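Local structure of iron superoxide dismutase (2GPC) at residues P64-T76 / Q140-N152. The protein catalyses the dismutation of superoxide to molecular oxygen and hydrogen peroxide, using a protein-bound iron ion as the redox centre. Sequence-based numbering, arbitrary orientation.
With FE2 (Fe (II) ion), chain C.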
ATOM      1  N   PRO A  64      10.522  12.251  -0.578  1.00 17.30           N
ATOM      2  CA  PRO A  64      10.205  11.878   0.812  1.00 16.76           C
ATOM      3  C   PRO A  64       9.680  12.995   1.731  1.00 16.66           C
ATOM      4  O   PRO A  64       8.790  12.739   2.529  1.00 15.99           O
ATOM      5  CB  PRO A  64      11.528  11.317   1.330  1.00 16.92           C
ATOM      6  CG  PRO A  64      12.188  10.743   0.091  1.00 17.00           C
ATOM      7  CD  PRO A  64      11.830  11.711  -1.006  1.00 17.48           C
ATOM      8  N   ILE A  65      10.208  14.206   1.616  1.00 16.36           N
ATOM      9  CA  ILE A  65       9.712  15.307   2.433  1.00 16.51           C
ATOM     10  C   ILE A  65       8.253  15.663   2.112  1.00 15.13           C
ATOM     11  O   ILE A  65       7.453  15.887   3.022  1.00 13.79           O
ATOM     12  CB  ILE A  65      10.654  16.540   2.326  1.00 17.21           C
ATOM     13  CG1 ILE A  65      10.410  17.471   3.502  1.00 20.34           C
ATOM     14  CG2 ILE A  65      10.496  17.263   1.017  1.00 18.72           C
ATOM     15  CD1 ILE A  65      10.958  16.885   4.817  1.00 21.75           C
ATOM     16  N   PHE A  66       7.914  15.702   0.824  1.00 13.96           N
ATOM     17  CA  PHE A  66       6.524  15.870   0.403  1.00 13.59           C
ATOM     18  C   PHE A  66       5.646  14.779   1.022  1.00 12.62           C
ATOM     19  O   PHE A  66       4.609  15.084   1.587  1.00 11.99           O
ATOM     20  CB  PHE A  66       6.398  15.833  -1.124  1.00 13.49           C
ATOM     21  CG  PHE A  66       4.978  15.773  -1.609  1.00 14.80           C
ATOM     22  CD1 PHE A  66       4.276  16.936  -1.888  1.00 14.71           C
ATOM     23  CD2 PHE A  66       4.334  14.554  -1.760  1.00 14.06           C
ATOM     24  CE1 PHE A  66       2.970  16.872  -2.331  1.00 14.77           C
ATOM     25  CE2 PHE A  66       3.035  14.496  -2.202  1.00 14.45           C
ATOM     26  CZ  PHE A  66       2.349  15.652  -2.470  1.00 14.62           C
ATOM     27  N   ASN A  67       6.072  13.523   0.920  1.00 12.16           N
ATOM     28  CA  ASN A  67       5.270  12.400   1.416  1.00 12.31           C
ATOM     29  C   ASN A  67       4.895  12.538   2.901  1.00 11.92           C
ATOM     30  O   ASN A  67       3.779  12.202   3.295  1.00 11.71           O
ATOM     31  CB  ASN A  67       5.978  11.055   1.195  1.00 12.14           C
ATOM     32  CG  ASN A  67       6.193  10.711  -0.282  1.00 13.10           C
ATOM     33  OD1 ASN A  67       5.542  11.263  -1.192  1.00 14.38           O
ATOM     34  ND2 ASN A  67       7.110   9.759  -0.525  1.00  9.73           N
ATOM     35  N   LEU A  68       5.831  13.021   3.719  1.00 11.63           N
ATOM     36  CA  LEU A  68       5.589  13.195   5.138  1.00 11.51           C
ATOM     37  C   LEU A  68       4.548  14.290   5.387  1.00 11.28           C
ATOM     38  O   LEU A  68       3.584  14.062   6.090  1.00 10.67           O
ATOM     39  CB  LEU A  68       6.890  13.527   5.887  1.00 12.00           C
ATOM     40  CG  LEU A  68       7.984  12.447   5.872  1.00 11.91           C
ATOM     41  CD1 LEU A  68       9.269  12.967   6.522  1.00 12.67           C
ATOM     42  CD2 LEU A  68       7.505  11.166   6.538  1.00 12.89           C
ATOM     43  N   ALA A  69       4.749  15.469   4.805  1.00 11.23           N
ATOM     44  CA  ALA A  69       3.818  16.588   4.993  1.00 11.47           C
ATOM     45  C   ALA A  69       2.432  16.259   4.438  1.00 11.38           C
ATOM     46  O   ALA A  69       1.415  16.549   5.059  1.00 11.71           O
ATOM     47  CB  ALA A  69       4.360  17.843   4.323  1.00 11.56           C
ATOM     48  N   ALA A  70       2.397  15.650   3.264  1.00 11.29           N
ATOM     49  CA  ALA A  70       1.127  15.301   2.629  1.00 11.23           C
ATOM     50  C   ALA A  70       0.363  14.259   3.429  1.00 11.08           C
ATOM     51  O   ALA A  70      -0.855  14.338   3.540  1.00 11.55           O
ATOM     52  CB  ALA A  70       1.350  14.819   1.223  1.00 11.04           C
ATOM     53  N   GLN A  71       1.070  13.281   3.981  1.00 10.77           N
ATOM     54  CA  GLN A  71       0.423  12.249   4.780  1.00 10.85           C
ATOM     55  C   GLN A  71      -0.140  12.847   6.062  1.00 10.60           C
ATOM     56  O   GLN A  71      -1.185  12.428   6.527  1.00 11.22           O
ATOM     57  CB  GLN A  71       1.367  11.092   5.101  1.00 10.77           C
ATOM     58  CG  GLN A  71       1.629  10.151   3.922  1.00 11.43           C
ATOM     59  CD  GLN A  71       0.406   9.357   3.514  1.00 11.91           C
ATOM     60  OE1 GLN A  71      -0.444   9.868   2.798  1.00 11.43           O
ATOM     61  NE2 GLN A  71       0.314   8.107   3.968  1.00 14.62           N
ATOM     62  N   ILE A  72       0.548  13.836   6.617  1.00 10.50           N
ATOM     63  CA  ILE A  72       0.052  14.547   7.787  1.00 10.35           C
ATOM     64  C   ILE A  72      -1.248  15.297   7.479  1.00 10.37           C
ATOM     65  O   ILE A  72      -2.222  15.200   8.228  1.00 10.23           O
ATOM     66  CB  ILE A  72       1.146  15.494   8.341  1.00 10.53           C
ATOM     67  CG1 ILE A  72       2.263  14.663   8.989  1.00 10.77           C
ATOM     68  CG2 ILE A  72       0.564  16.459   9.364  1.00 10.97           C
ATOM     69  CD1 ILE A  72       3.541  15.436   9.267  1.00 11.99           C
ATOM     70  N   PHE A  73      -1.258  16.055   6.388  1.00 10.37           N
ATOM     71  CA  PHE A  73      -2.467  16.766   5.963  1.00 10.55           C
ATOM     72  C   PHE A  73      -3.609  15.788   5.653  1.00 10.73           C
ATOM     73  O   PHE A  73      -4.740  15.977   6.127  1.00 10.49           O
ATOM     74  CB  PHE A  73      -2.160  17.647   4.747  1.00 10.43           C
ATOM     75  CG  PHE A  73      -3.365  18.323   4.164  1.00 11.65           C
ATOM     76  CD1 PHE A  73      -3.689  19.632   4.522  1.00 13.35           C
ATOM     77  CD2 PHE A  73      -4.186  17.656   3.273  1.00 11.43           C
ATOM     78  CE1 PHE A  73      -4.809  20.257   3.981  1.00 13.65           C
ATOM     79  CE2 PHE A  73      -5.292  18.267   2.731  1.00 12.25           C
ATOM     80  CZ  PHE A  73      -5.610  19.582   3.092  1.00 12.38           C
ATOM     81  N   ASN A  74      -3.315  14.738   4.881  1.00 10.34           N
ATOM     82  CA  ASN A  74      -4.357  13.798   4.433  1.00 10.48           C
ATOM     83  C   ASN A  74      -5.009  13.085   5.626  1.00 10.49           C
ATOM     84  O   ASN A  74      -6.216  12.897   5.645  1.00 10.87           O
ATOM     85  CB  ASN A  74      -3.804  12.744   3.455  1.00 10.44           C
ATOM     86  CG  ASN A  74      -3.340  13.336   2.132  1.00 10.88           C
ATOM     87  OD1 ASN A  74      -3.716  14.438   1.777  1.00 10.51           O
ATOM     88  ND2 ASN A  74      -2.516  12.584   1.391  1.00  9.74           N
ATOM     89  N   HIS A  75      -4.210  12.712   6.624  1.00  9.97           N
ATOM     90  CA  HIS A  75      -4.731  11.990   7.787  1.00  9.90           C
ATOM     91  C   HIS A  75      -5.613  12.894   8.632  1.00 10.13           C
ATOM     92  O   HIS A  75      -6.685  12.488   9.051  1.00  9.76           O
ATOM     93  CB  HIS A  75      -3.600  11.367   8.624  1.00  9.72           C
ATOM     94  CG  HIS A  75      -3.094  10.091   8.045  1.00  9.62           C
ATOM     95  ND1 HIS A  75      -2.208  10.062   6.990  1.00  8.83           N
ATOM     96  CD2 HIS A  75      -3.402   8.802   8.314  1.00  9.95           C
ATOM     97  CE1 HIS A  75      -1.975   8.810   6.648  1.00  7.90           C
ATOM     98  NE2 HIS A  75      -2.680   8.022   7.439  1.00  9.58           N
ATOM     99  N   THR A  76      -5.178  14.127   8.856  1.00 10.49           N
ATOM    100  CA  THR A  76      -6.003  15.086   9.602  1.00 10.25           C
ATOM    101  C   THR A  76      -7.336  15.310   8.893  1.00 10.60           C
ATOM    102  O   THR A  76      -8.388  15.308   9.529  1.00 10.39           O
ATOM    103  CB  THR A  76      -5.244  16.409   9.844  1.00 10.62           C
ATOM    104  OG1 THR A  76      -4.223  16.205  10.831  1.00  9.88           O
ATOM    105  CG2 THR A  76      -6.157  17.462  10.487  1.00 10.23           C
ATOM    106  N   GLN A 140      -9.017  10.352  -7.057  1.00 15.34           N
ATOM    107  CA  GLN A 140      -8.164   9.511  -6.218  1.00 14.20           C
ATOM    108  C   GLN A 140      -6.723   9.988  -6.283  1.00 13.08           C
ATOM    109  O   GLN A 140      -6.276  10.534  -7.299  1.00 12.53           O
ATOM    110  CB  GLN A 140      -8.254   8.051  -6.648  1.00 14.44           C
ATOM    111  CG  GLN A 140      -7.730   7.760  -8.045  1.00 15.49           C
ATOM    112  CD  GLN A 140      -8.320   6.492  -8.608  1.00 17.59           C
ATOM    113  OE1 GLN A 140      -8.172   5.417  -8.019  1.00 19.36           O
ATOM    114  NE2 GLN A 140      -9.028   6.613  -9.725  1.00 18.31           N
ATOM    115  N   THR A 141      -6.004   9.813  -5.185  1.00 12.20           N
ATOM    116  CA  THR A 141      -4.564  10.022  -5.198  1.00 11.62           C
ATOM    117  C   THR A 141      -3.866   8.737  -4.801  1.00 11.02           C
ATOM    118  O   THR A 141      -4.442   7.879  -4.125  1.00 10.53           O
ATOM    119  CB  THR A 141      -4.148  11.206  -4.307  1.00 11.50           C
ATOM    120  OG1 THR A 141      -4.537  10.986  -2.939  1.00 10.92           O
ATOM    121  CG2 THR A 141      -4.866  12.473  -4.724  1.00 11.58           C
ATOM    122  N   HIS A 142      -2.632   8.596  -5.266  1.00 10.68           N
ATOM    123  CA  HIS A 142      -1.854   7.404  -5.023  1.00 10.72           C
ATOM    124  C   HIS A 142      -0.785   7.746  -3.993  1.00 10.78           C
ATOM    125  O   HIS A 142      -0.213   8.838  -4.015  1.00 10.67           O
ATOM    126  CB  HIS A 142      -1.219   6.931  -6.334  1.00 10.81           C
ATOM    127  CG  HIS A 142      -0.710   5.528  -6.294  1.00 11.09           C
ATOM    128  ND1 HIS A 142      -1.511   4.454  -5.964  1.00 12.69           N
ATOM    129  CD2 HIS A 142       0.520   5.015  -6.557  1.00 12.69           C
ATOM    130  CE1 HIS A 142      -0.799   3.343  -6.030  1.00 13.13           C
ATOM    131  NE2 HIS A 142       0.432   3.655  -6.395  1.00 13.38           N
ATOM    132  N   ASP A 143      -0.532   6.800  -3.099  1.00 10.45           N
ATOM    133  CA  ASP A 143       0.459   6.943  -2.035  1.00 10.90           C
ATOM    134  C   ASP A 143       0.146   8.149  -1.150  1.00 10.92           C
ATOM    135  O   ASP A 143      -0.864   8.123  -0.446  1.00 10.93           O
ATOM    136  CB  ASP A 143       1.866   6.958  -2.620  1.00 10.46           C
ATOM    137  CG  ASP A 143       2.180   5.691  -3.374  1.00 12.31           C
ATOM    138  OD1 ASP A 143       1.748   4.604  -2.922  1.00 13.33           O
ATOM    139  OD2 ASP A 143       2.847   5.673  -4.421  1.00 13.68           O
ATOM    140  N   ALA A 144       0.990   9.180  -1.173  1.00 10.51           N
ATOM    141  CA  ALA A 144       0.783  10.387  -0.367  1.00 10.98           C
ATOM    142  C   ALA A 144       0.219  11.534  -1.193  1.00 11.12           C
ATOM    143  O   ALA A 144       0.103  12.646  -0.701  1.00 11.42           O
ATOM    144  CB  ALA A 144       2.090  10.813   0.305  1.00 11.05           C
ATOM    145  N   GLY A 145      -0.144  11.252  -2.446  1.00 11.45           N
ATOM    146  CA  GLY A 145      -0.773  12.216  -3.318  1.00 11.32           C
ATOM    147  C   GLY A 145      -1.808  13.040  -2.572  1.00 11.36           C
ATOM    148  O   GLY A 145      -2.612  12.518  -1.786  1.00 10.89           O
ATOM    149  N   CYS A 146      -1.774  14.338  -2.831  1.00 11.81           N
ATOM    150  CA  CYS A 146      -2.595  15.304  -2.126  1.00 12.31           C
ATOM    151  C   CYS A 146      -3.204  16.296  -3.129  1.00 12.82           C
ATOM    152  O   CYS A 146      -2.481  16.837  -3.953  1.00 13.22           O
ATOM    153  CB  CYS A 146      -1.728  16.040  -1.116  1.00 12.10           C
ATOM    154  SG  CYS A 146      -2.644  17.180  -0.053  1.00 12.86           S
ATOM    155  N   PRO A 147      -4.516  16.536  -3.062  1.00 13.61           N
ATOM    156  CA  PRO A 147      -5.179  17.474  -3.983  1.00 13.96           C
ATOM    157  C   PRO A 147      -4.586  18.879  -3.959  1.00 13.91           C
ATOM    158  O   PRO A 147      -4.689  19.536  -4.981  1.00 13.42           O
ATOM    159  CB  PRO A 147      -6.637  17.509  -3.492  1.00 13.96           C
ATOM    160  CG  PRO A 147      -6.802  16.296  -2.659  1.00 14.65           C
ATOM    161  CD  PRO A 147      -5.472  15.930  -2.117  1.00 13.52           C
ATOM    162  N   LEU A 148      -3.969  19.313  -2.855  1.00 13.97           N
ATOM    163  CA  LEU A 148      -3.319  20.634  -2.798  1.00 14.37           C
ATOM    164  C   LEU A 148      -2.269  20.902  -3.900  1.00 13.71           C
ATOM    165  O   LEU A 148      -1.967  22.059  -4.185  1.00 13.52           O
ATOM    166  CB  LEU A 148      -2.690  20.891  -1.419  1.00 14.98           C
ATOM    167  CG  LEU A 148      -3.638  20.865  -0.207  1.00 17.38           C
ATOM    168  CD1 LEU A 148      -2.971  21.496   1.000  1.00 19.00           C
ATOM    169  CD2 LEU A 148      -4.976  21.527  -0.489  1.00 19.26           C
ATOM    170  N   THR A 149      -1.714  19.861  -4.519  1.00 13.03           N
ATOM    171  CA  THR A 149      -0.780  20.072  -5.641  1.00 12.83           C
ATOM    172  C   THR A 149      -1.503  20.480  -6.928  1.00 13.30           C
ATOM    173  O   THR A 149      -0.863  20.888  -7.891  1.00 13.40           O
ATOM    174  CB  THR A 149       0.108  18.823  -5.916  1.00 12.80           C
ATOM    175  OG1 THR A 149      -0.709  17.680  -6.204  1.00 10.70           O
ATOM    176  CG2 THR A 149       0.916  18.429  -4.681  1.00 12.86           C
ATOM    177  N   GLU A 150      -2.827  20.314  -6.940  1.00 13.77           N
ATOM    178  CA  GLU A 150      -3.699  20.769  -8.019  1.00 14.36           C
ATOM    179  C   GLU A 150      -4.633  21.813  -7.392  1.00 14.35           C
ATOM    180  O   GLU A 150      -5.714  21.483  -6.910  1.00 14.30           O
ATOM    181  CB  GLU A 150      -4.459  19.587  -8.629  0.50 14.21           C
ATOM    182  CG  GLU A 150      -3.562  18.697  -9.485  0.50 14.77           C
ATOM    183  CD  GLU A 150      -4.227  17.411  -9.955  0.50 15.60           C
ATOM    184  OE1 GLU A 150      -4.960  17.433 -10.963  0.50 17.25           O
ATOM    185  OE2 GLU A 150      -4.003  16.363  -9.324  0.50 16.55           O
ATOM    186  N   PRO A 151      -4.176  23.065  -7.332  1.00 14.78           N
ATOM    187  CA  PRO A 151      -4.811  24.087  -6.480  1.00 15.34           C
ATOM    188  C   PRO A 151      -6.271  24.441  -6.797  1.00 15.70           C
ATOM    189  O   PRO A 151      -6.921  25.056  -5.960  1.00 15.63           O
ATOM    190  CB  PRO A 151      -3.920  25.322  -6.690  1.00 15.18           C
ATOM    191  CG  PRO A 151      -2.675  24.817  -7.197  1.00 15.57           C
ATOM    192  CD  PRO A 151      -2.999  23.610  -8.025  1.00 14.79           C
ATOM    193  N   ASN A 152      -6.740  24.104  -7.994  1.00 16.55           N
ATOM    194  CA  ASN A 152      -8.162  24.213  -8.343  1.00 17.18           C
ATOM    195  C   ASN A 152      -9.084  23.209  -7.621  1.00 18.13           C
ATOM    196  O   ASN A 152     -10.292  23.426  -7.548  1.00 18.72           O
ATOM    197  CB  ASN A 152      -8.351  24.046  -9.856  1.00 16.75           C
ATOM    198  CG  ASN A 152      -7.770  22.742 -10.372  1.00 16.44           C
ATOM    199  OD1 ASN A 152      -6.578  22.478 -10.195  1.00 15.55           O
ATOM    200  ND2 ASN A 152      -8.608  21.916 -11.007  1.00 13.74           N
TER
HETATM  201 FE   FE2 C 195      -3.344   6.105   6.884  1.00 10.61          FE
HETATM  202  O   HOH W   1       3.553   9.885  -2.680  1.00 13.08           O
HETATM  203  O   HOH W   2      -2.504   6.475   4.810  1.00  9.46           O
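Leu148 CD1 lies over one face of the Phe73 ring, a CH-pi contact with 4.0 Å from CD1 to the ring centroid, 21° off the normal. Cys146 SG reaches the same ring obliquely, 3.7 Å from Phe73 CD2. Phe66 CG stands anti to its backbone N (chi1 170°), which carries the ring out to Thr149, whose CG2 is 3.5 Å from Phe66 CE1. Ala144 CB faces the helix among Asn67, Ala70 and Gln71, 3.7 Å from Gln71 CG.

Asn74 ND2 donates to Gly145 O at 3.2 Å from above the carbonyl plane, a bent bond (N-H...O 137°), and weakly to Ala144 O. Thr141 OG1 approaches Gly145 O from the opposite face at 2.7 Å, so two donors hold that carbonyl. A water spans Asn67 OD1 and Ala144 N.

Gln71 NE2 is hydrogen-bonded to Tyr35 OH, and Gln71 OE1 accepts from Trp124 NE1. His75 ND1 donates to Gln71 O (2.6 Å) in the ring plane, consistent with fixing the ring's rotation; His75 NE2 binds the iron at 2.1 Å, with His27, Asp160 and His164. Apolar packing with a modest polar link, one bent bond and a water bridge, thus joins alpha-hairpin and C-terminal domains, Asn74 facing the turn while its sequence neighbour His75 holds the metal.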